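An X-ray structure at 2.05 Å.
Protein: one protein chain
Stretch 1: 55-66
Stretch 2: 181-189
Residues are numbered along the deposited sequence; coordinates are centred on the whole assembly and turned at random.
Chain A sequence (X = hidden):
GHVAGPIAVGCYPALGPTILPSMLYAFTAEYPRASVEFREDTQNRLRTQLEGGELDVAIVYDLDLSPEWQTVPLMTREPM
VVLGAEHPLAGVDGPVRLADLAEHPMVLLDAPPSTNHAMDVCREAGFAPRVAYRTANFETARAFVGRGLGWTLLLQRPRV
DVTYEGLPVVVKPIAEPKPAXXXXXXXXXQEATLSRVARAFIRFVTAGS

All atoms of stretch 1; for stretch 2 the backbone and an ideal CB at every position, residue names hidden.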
ATOM      1  N   LEU A  55      -6.744  18.278  11.164  1.00 29.38           N
ATOM      2  CA  LEU A  55      -5.461  18.375  10.494  1.00 28.30           C
ATOM      3  C   LEU A  55      -5.103  19.843  10.378  1.00 28.04           C
ATOM      4  O   LEU A  55      -5.994  20.666  10.219  1.00 28.33           O
ATOM      5  CB  LEU A  55      -5.509  17.759   9.091  1.00 27.70           C
ATOM      6  CG  LEU A  55      -5.841  16.282   8.951  1.00 29.31           C
ATOM      7  CD1 LEU A  55      -6.012  15.999   7.452  1.00 28.26           C
ATOM      8  CD2 LEU A  55      -4.736  15.446   9.570  1.00 26.84           C
ATOM      9  N   ASP A  56      -3.811  20.150  10.476  1.00 26.42           N
ATOM     10  CA  ASP A  56      -3.314  21.518  10.257  1.00 27.61           C
ATOM     11  C   ASP A  56      -3.080  21.717   8.756  1.00 26.81           C
ATOM     12  O   ASP A  56      -3.456  22.738   8.185  1.00 26.51           O
ATOM     13  CB  ASP A  56      -1.985  21.797  10.985  1.00 26.59           C
ATOM     14  CG  ASP A  56      -2.118  21.873  12.545  1.00 33.79           C
ATOM     15  OD1 ASP A  56      -2.361  22.988  13.039  1.00 40.40           O
ATOM     16  OD2 ASP A  56      -1.990  20.848  13.280  1.00 29.89           O
ATOM     17  N   VAL A  57      -2.433  20.720   8.145  1.00 26.29           N
ATOM     18  CA  VAL A  57      -2.019  20.757   6.747  1.00 26.50           C
ATOM     19  C   VAL A  57      -2.242  19.370   6.141  1.00 26.55           C
ATOM     20  O   VAL A  57      -2.446  18.385   6.855  1.00 25.06           O
ATOM     21  CB  VAL A  57      -0.524  21.200   6.553  1.00 27.34           C
ATOM     22  CG1 VAL A  57      -0.282  22.613   7.105  1.00 28.42           C
ATOM     23  CG2 VAL A  57       0.439  20.230   7.208  1.00 24.80           C
ATOM     24  N   ALA A  58      -2.280  19.340   4.814  1.00 26.92           N
ATOM     25  CA  ALA A  58      -2.434  18.106   4.034  1.00 27.95           C
ATOM     26  C   ALA A  58      -1.406  18.137   2.887  1.00 28.37           C
ATOM     27  O   ALA A  58      -1.130  19.222   2.284  1.00 28.25           O
ATOM     28  CB  ALA A  58      -3.871  18.046   3.475  1.00 27.09           C
ATOM     29  N   ILE A  59      -0.825  16.979   2.601  1.00 27.09           N
ATOM     30  CA  ILE A  59      -0.014  16.787   1.431  1.00 27.20           C
ATOM     31  C   ILE A  59      -0.876  16.005   0.457  1.00 26.87           C
ATOM     32  O   ILE A  59      -1.270  14.874   0.733  1.00 28.22           O
ATOM     33  CB  ILE A  59       1.250  15.975   1.718  1.00 27.76           C
ATOM     34  CG1 ILE A  59       2.067  16.622   2.871  1.00 28.35           C
ATOM     35  CG2 ILE A  59       2.076  15.785   0.444  1.00 25.66           C
ATOM     36  CD1 ILE A  59       2.486  18.035   2.640  1.00 23.07           C
ATOM     37  N   VAL A  60      -1.208  16.625  -0.680  1.00 26.26           N
ATOM     38  CA  VAL A  60      -2.194  16.039  -1.595  1.00 25.27           C
ATOM     39  C   VAL A  60      -1.852  16.269  -3.056  1.00 26.47           C
ATOM     40  O   VAL A  60      -1.079  17.162  -3.386  1.00 26.63           O
ATOM     41  CB  VAL A  60      -3.654  16.590  -1.351  1.00 25.33           C
ATOM     42  CG1 VAL A  60      -4.190  16.080  -0.070  1.00 23.66           C
ATOM     43  CG2 VAL A  60      -3.701  18.117  -1.369  1.00 21.27           C
ATOM     44  N   TYR A  61      -2.443  15.477  -3.950  1.00 27.51           N
ATOM     45  CA  TYR A  61      -2.449  15.886  -5.341  1.00 27.68           C
ATOM     46  C   TYR A  61      -3.401  17.049  -5.533  1.00 27.99           C
ATOM     47  O   TYR A  61      -4.501  17.062  -4.995  1.00 28.27           O
ATOM     48  CB  TYR A  61      -2.874  14.763  -6.282  1.00 27.88           C
ATOM     49  CG  TYR A  61      -2.164  13.440  -6.167  1.00 29.09           C
ATOM     50  CD1 TYR A  61      -0.841  13.288  -6.573  1.00 28.48           C
ATOM     51  CD2 TYR A  61      -2.852  12.310  -5.728  1.00 27.09           C
ATOM     52  CE1 TYR A  61      -0.216  12.040  -6.543  1.00 31.04           C
ATOM     53  CE2 TYR A  61      -2.212  11.057  -5.645  1.00 32.12           C
ATOM     54  CZ  TYR A  61      -0.893  10.936  -6.067  1.00 30.55           C
ATOM     55  OH  TYR A  61      -0.250   9.707  -6.024  1.00 34.92           O
ATOM     56  N   ASP A  62      -3.011  18.024  -6.347  1.00 29.28           N
ATOM     57  CA  ASP A  62      -3.900  19.143  -6.661  1.00 30.28           C
ATOM     58  C   ASP A  62      -4.811  18.686  -7.788  1.00 31.34           C
ATOM     59  O   ASP A  62      -4.594  19.035  -8.970  1.00 32.36           O
ATOM     60  CB  ASP A  62      -3.060  20.348  -7.077  1.00 30.69           C
ATOM     61  CG  ASP A  62      -3.869  21.621  -7.308  1.00 33.24           C
ATOM     62  OD1 ASP A  62      -5.076  21.748  -6.953  1.00 34.87           O
ATOM     63  OD2 ASP A  62      -3.251  22.515  -7.891  1.00 35.80           O
ATOM     64  N   LEU A  63      -5.782  17.844  -7.414  1.00 31.63           N
ATOM     65  CA  LEU A  63      -6.904  17.370  -8.237  1.00 30.93           C
ATOM     66  C   LEU A  63      -8.191  17.440  -7.404  1.00 31.65           C
ATOM     67  O   LEU A  63      -8.262  16.912  -6.275  1.00 28.72           O
ATOM     68  CB  LEU A  63      -6.692  15.908  -8.722  1.00 32.20           C
ATOM     69  CG  LEU A  63      -5.474  15.609  -9.586  1.00 32.10           C
ATOM     70  CD1 LEU A  63      -5.235  14.157  -9.758  1.00 26.84           C
ATOM     71  CD2 LEU A  63      -5.607  16.293 -10.951  1.00 32.91           C
ATOM     72  N   ASP A  64      -9.195  18.136  -7.941  1.00 33.27           N
ATOM     73  CA  ASP A  64     -10.537  18.191  -7.320  1.00 34.13           C
ATOM     74  C   ASP A  64     -10.540  18.770  -5.870  1.00 33.85           C
ATOM     75  O   ASP A  64     -11.298  18.317  -5.022  1.00 34.62           O
ATOM     76  CB  ASP A  64     -11.208  16.771  -7.327  1.00 34.82           C
ATOM     77  CG  ASP A  64     -11.195  16.047  -8.736  1.00 37.03           C
ATOM     78  OD1 ASP A  64     -11.452  16.707  -9.748  1.00 38.61           O
ATOM     79  OD2 ASP A  64     -10.998  14.782  -8.814  1.00 37.49           O
ATOM     80  N   LEU A  65      -9.672  19.737  -5.570  1.00 33.57           N
ATOM     81  CA  LEU A  65      -9.542  20.257  -4.209  1.00 32.80           C
ATOM     82  C   LEU A  65     -10.554  21.394  -4.043  1.00 32.23           C
ATOM     83  O   LEU A  65     -10.887  22.029  -5.021  1.00 33.72           O
ATOM     84  CB  LEU A  65      -8.103  20.771  -3.970  1.00 31.88           C
ATOM     85  CG  LEU A  65      -6.941  19.772  -4.101  1.00 32.82           C
ATOM     86  CD1 LEU A  65      -5.603  20.445  -3.772  1.00 30.42           C
ATOM     87  CD2 LEU A  65      -7.157  18.507  -3.249  1.00 29.52           C
ATOM     88  N   SER A  66     -11.040  21.680  -2.839  1.00 32.15           N
ATOM     89  CA  SER A  66     -11.821  22.911  -2.685  1.00 32.16           C
ATOM     90  C   SER A  66     -10.996  24.133  -3.017  1.00 31.59           C
ATOM     91  O   SER A  66      -9.808  24.210  -2.692  1.00 29.68           O
ATOM     92  CB  SER A  66     -12.373  23.157  -1.280  1.00 31.57           C
ATOM     93  OG  SER A  66     -11.882  22.176  -0.405  1.00 37.04           O
ATOM     94  N   UNK A 181       0.393  17.218 -16.474  1.00 26.70           N
ATOM     95  CA  UNK A 181       1.132  16.970 -15.237  1.00 28.82           C
ATOM     96  C   UNK A 181       0.243  17.246 -14.025  1.00 28.45           C
ATOM     97  O   UNK A 181      -0.688  18.065 -14.098  1.00 29.09           O
ATOM     98  CB  UNK A 181       2.394  17.834 -15.181  1.00 28.82           C
ATOM     99  N   UNK A 182       0.553  16.577 -12.925  1.00 27.64           N
ATOM    100  CA  UNK A 182      -0.192  16.741 -11.711  1.00 27.61           C
ATOM    101  C   UNK A 182       0.768  17.191 -10.644  1.00 27.42           C
ATOM    102  O   UNK A 182       1.808  16.560 -10.426  1.00 28.31           O
ATOM    103  CB  UNK A 182      -0.915  15.453 -11.313  1.00 27.61           C
ATOM    104  N   UNK A 183       0.401  18.290  -9.999  1.00 27.73           N
ATOM    105  CA  UNK A 183       1.121  18.815  -8.872  1.00 29.24           C
ATOM    106  C   UNK A 183       0.736  18.088  -7.599  1.00 29.70           C
ATOM    107  O   UNK A 183      -0.440  17.788  -7.352  1.00 29.46           O
ATOM    108  CB  UNK A 183       0.867  20.317  -8.731  1.00 29.24           C
ATOM    109  N   UNK A 184       1.765  17.791  -6.817  1.00 30.30           N
ATOM    110  CA  UNK A 184       1.649  17.486  -5.432  1.00 28.79           C
ATOM    111  C   UNK A 184       1.859  18.812  -4.677  1.00 29.37           C
ATOM    112  O   UNK A 184       2.868  19.539  -4.876  1.00 27.27           O
ATOM    113  CB  UNK A 184       2.647  16.405  -5.013  1.00 28.79           C
ATOM    114  N   UNK A 185       0.885  19.130  -3.818  1.00 28.50           N
ATOM    115  CA  UNK A 185       0.885  20.363  -3.031  1.00 25.93           C
ATOM    116  C   UNK A 185       0.895  20.117  -1.502  1.00 25.83           C
ATOM    117  O   UNK A 185       0.457  19.067  -1.038  1.00 24.86           O
ATOM    118  CB  UNK A 185      -0.341  21.198  -3.406  1.00 25.93           C
ATOM    119  N   UNK A 186       1.443  21.073  -0.751  1.00 25.00           N
ATOM    120  CA  UNK A 186       1.047  21.285   0.674  1.00 24.51           C
ATOM    121  C   UNK A 186      -0.200  22.193   0.734  1.00 23.46           C
ATOM    122  O   UNK A 186      -0.264  23.219   0.050  1.00 23.15           O
ATOM    123  CB  UNK A 186       2.193  21.909   1.472  1.00 24.51           C
ATOM    124  N   UNK A 187      -1.220  21.791   1.477  1.00 22.41           N
ATOM    125  CA  UNK A 187      -2.471  22.555   1.495  1.00 22.51           C
ATOM    126  C   UNK A 187      -2.962  22.857   2.894  1.00 22.64           C
ATOM    127  O   UNK A 187      -2.646  22.151   3.848  1.00 22.73           O
ATOM    128  CB  UNK A 187      -3.559  21.795   0.734  1.00 22.51           C
ATOM    129  N   UNK A 188      -3.686  23.949   3.037  1.00 22.73           N
ATOM    130  CA  UNK A 188      -4.331  24.283   4.297  1.00 23.25           C
ATOM    131  C   UNK A 188      -5.541  25.128   3.976  1.00 24.29           C
ATOM    132  O   UNK A 188      -5.646  25.659   2.902  1.00 25.23           O
ATOM    133  CB  UNK A 188      -3.379  25.010   5.249  1.00 23.25           C
ATOM    134  N   UNK A 189      -6.449  25.266   4.916  1.00 25.29           N
ATOM    135  CA  UNK A 189      -7.707  25.963   4.648  1.00 26.94           C
ATOM    136  C   UNK A 189      -7.535  27.500   4.763  1.00 27.70           C
ATOM    137  O   UNK A 189      -6.988  27.981   5.744  1.00 27.02           O
ATOM    138  CB  UNK A 189      -8.787  25.477   5.617  1.00 26.94           C
TER

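Stretch 2 runs antiparallel to the strand of stretch 1, and its side chains alternate between two faces of the sheet. One face carries Ile-59 and Tyr-61, the other Ala-58 and Val-60.

Position 181 has nothing of stretch 1 within 5.5 Å of its ideal CB. Stretch 1 sets no preference here, and a small polar residue is one of many that would do. It is Ser-181, which makes no contact with stretch 1.

At position 182 the CA-to-CB bond points toward stretch 1. The ideal CB lies 4.8 Å from Leu-63 CD1 and 5.2 Å from Tyr-61 CD1, a gap that asks for an apolar side chain such as Val, Ile or Leu. The residue is Val-182. Its CG1 fills the gap, 3.9 Å from both Tyr-61 CB and Leu-63 CG.

Position 183 points sideways, with its ideal CB 4.3 Å from Asp-62 CB. A small residue, or a polar one, could suit. It is Ala-183. The backbone does the main work: Asp-62 N donates to Ala-183 O at 2.8 Å, and a water joins Ala-183 N (3.1 Å) to Asp-62 O (2.8 Å).

Position 184 pairs with Tyr-61, and extended backbone angles (-93/126) favour a beta-branched residue; Val, Ile or Thr would fit. In Val-184, CG2 meets Tyr-61 CD1 at 3.9 Å, while CG1 reaches Ile-59 CG2 at 4.0 Å.

Position 185 pairs with Val-60. Its N and O both bond to that residue: N to Val-60 O at 2.8 Å, and O from Val-60 N at 3.0 Å. Val-60, Leu-65 and the CB of Asp-62 offer a mostly apolar surface, suited to Val or Ile. It is Val-185. CG2 packs on Val-60 CG2 (3.6 Å) and Leu-65 CD1 (4.0 Å), and CG1 lies 3.7 Å from Asp-62 CB.

Position 186 has its ideal CB 4.1 Å from Ile-59 CD1, so an aliphatic side chain is expected. Val-186 places CG2 3.8 Å from Ile-59 CD1 and 4.2 Å from Val-57 CB.

At position 187 the ideal CB is 4.2 Å from Val-60 CG2. A small residue suffices for contact. It is Ala-187, paired with Ala-58 through Ala-187 N to Ala-58 O (2.7 Å) and Ala-58 N to Ala-187 O (3.0 Å).

Position 188 points sideways, near Val-57 CG1, and many residues could fit. The CB of Trp-188 touches Val-57 CG1 at 4.4 Å, but its ring leads away.

Position 189 is unconstrained by side-chain contact. His-189 is linked only by water, from its N to Asp-56 O, 2.8 Å on each leg.

Stretch 2, residues 181-189: SVAVVVAWH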
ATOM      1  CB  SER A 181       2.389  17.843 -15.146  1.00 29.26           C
ATOM      2  OG  SER A 181       3.205  17.501 -16.249  1.00 31.42           O
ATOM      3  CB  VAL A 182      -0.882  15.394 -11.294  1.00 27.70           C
ATOM      4  CG1 VAL A 182      -1.630  15.537  -9.927  1.00 28.30           C
ATOM      5  CG2 VAL A 182      -1.823  14.927 -12.383  1.00 24.31           C
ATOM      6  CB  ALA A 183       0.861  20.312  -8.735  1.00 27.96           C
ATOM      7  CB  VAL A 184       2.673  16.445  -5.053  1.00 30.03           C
ATOM      8  CG1 VAL A 184       2.546  16.030  -3.546  1.00 30.57           C
ATOM      9  CG2 VAL A 184       2.502  15.199  -5.949  1.00 29.67           C
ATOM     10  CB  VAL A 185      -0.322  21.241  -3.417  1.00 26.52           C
ATOM     11  CG1 VAL A 185      -0.257  21.615  -4.944  1.00 26.44           C
ATOM     12  CG2 VAL A 185      -1.693  20.531  -3.065  1.00 25.07           C
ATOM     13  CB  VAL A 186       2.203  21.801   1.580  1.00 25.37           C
ATOM     14  CG1 VAL A 186       2.703  23.245   1.172  1.00 25.20           C
ATOM     15  CG2 VAL A 186       1.790  21.760   3.088  1.00 25.83           C
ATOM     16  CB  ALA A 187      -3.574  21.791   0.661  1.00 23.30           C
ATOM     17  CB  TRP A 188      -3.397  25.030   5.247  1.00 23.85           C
ATOM     18  CG  TRP A 188      -2.931  26.376   4.748  1.00 24.15           C
ATOM     19  CD1 TRP A 188      -3.460  27.588   5.048  1.00 25.24           C
ATOM     20  CD2 TRP A 188      -1.860  26.615   3.823  1.00 25.49           C
ATOM     21  NE1 TRP A 188      -2.771  28.600   4.379  1.00 25.51           N
ATOM     22  CE2 TRP A 188      -1.783  28.030   3.624  1.00 24.77           C
ATOM     23  CE3 TRP A 188      -0.950  25.777   3.152  1.00 23.91           C
ATOM     24  CZ2 TRP A 188      -0.813  28.622   2.812  1.00 22.54           C
ATOM     25  CZ3 TRP A 188       0.010  26.354   2.326  1.00 24.62           C
ATOM     26  CH2 TRP A 188       0.064  27.776   2.153  1.00 22.70           C
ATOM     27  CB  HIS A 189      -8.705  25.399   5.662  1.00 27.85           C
ATOM     28  CG  HIS A 189     -10.140  25.652   5.342  1.00 28.35           C
ATOM     29  ND1 HIS A 189     -10.720  26.898   5.451  1.00 25.49           N
ATOM     30  CD2 HIS A 189     -11.135  24.800   4.996  1.00 32.00           C
ATOM     31  CE1 HIS A 189     -12.011  26.807   5.169  1.00 29.15           C
ATOM     32  NE2 HIS A 189     -12.292  25.540   4.896  1.00 28.64           N
TER
HETATM   33  O   HOH W   1      -5.796  24.152   7.453  1.00 31.79           O
HETATM   34  O   HOH W   2      -2.424  19.314 -10.703  1.00 34.64           O
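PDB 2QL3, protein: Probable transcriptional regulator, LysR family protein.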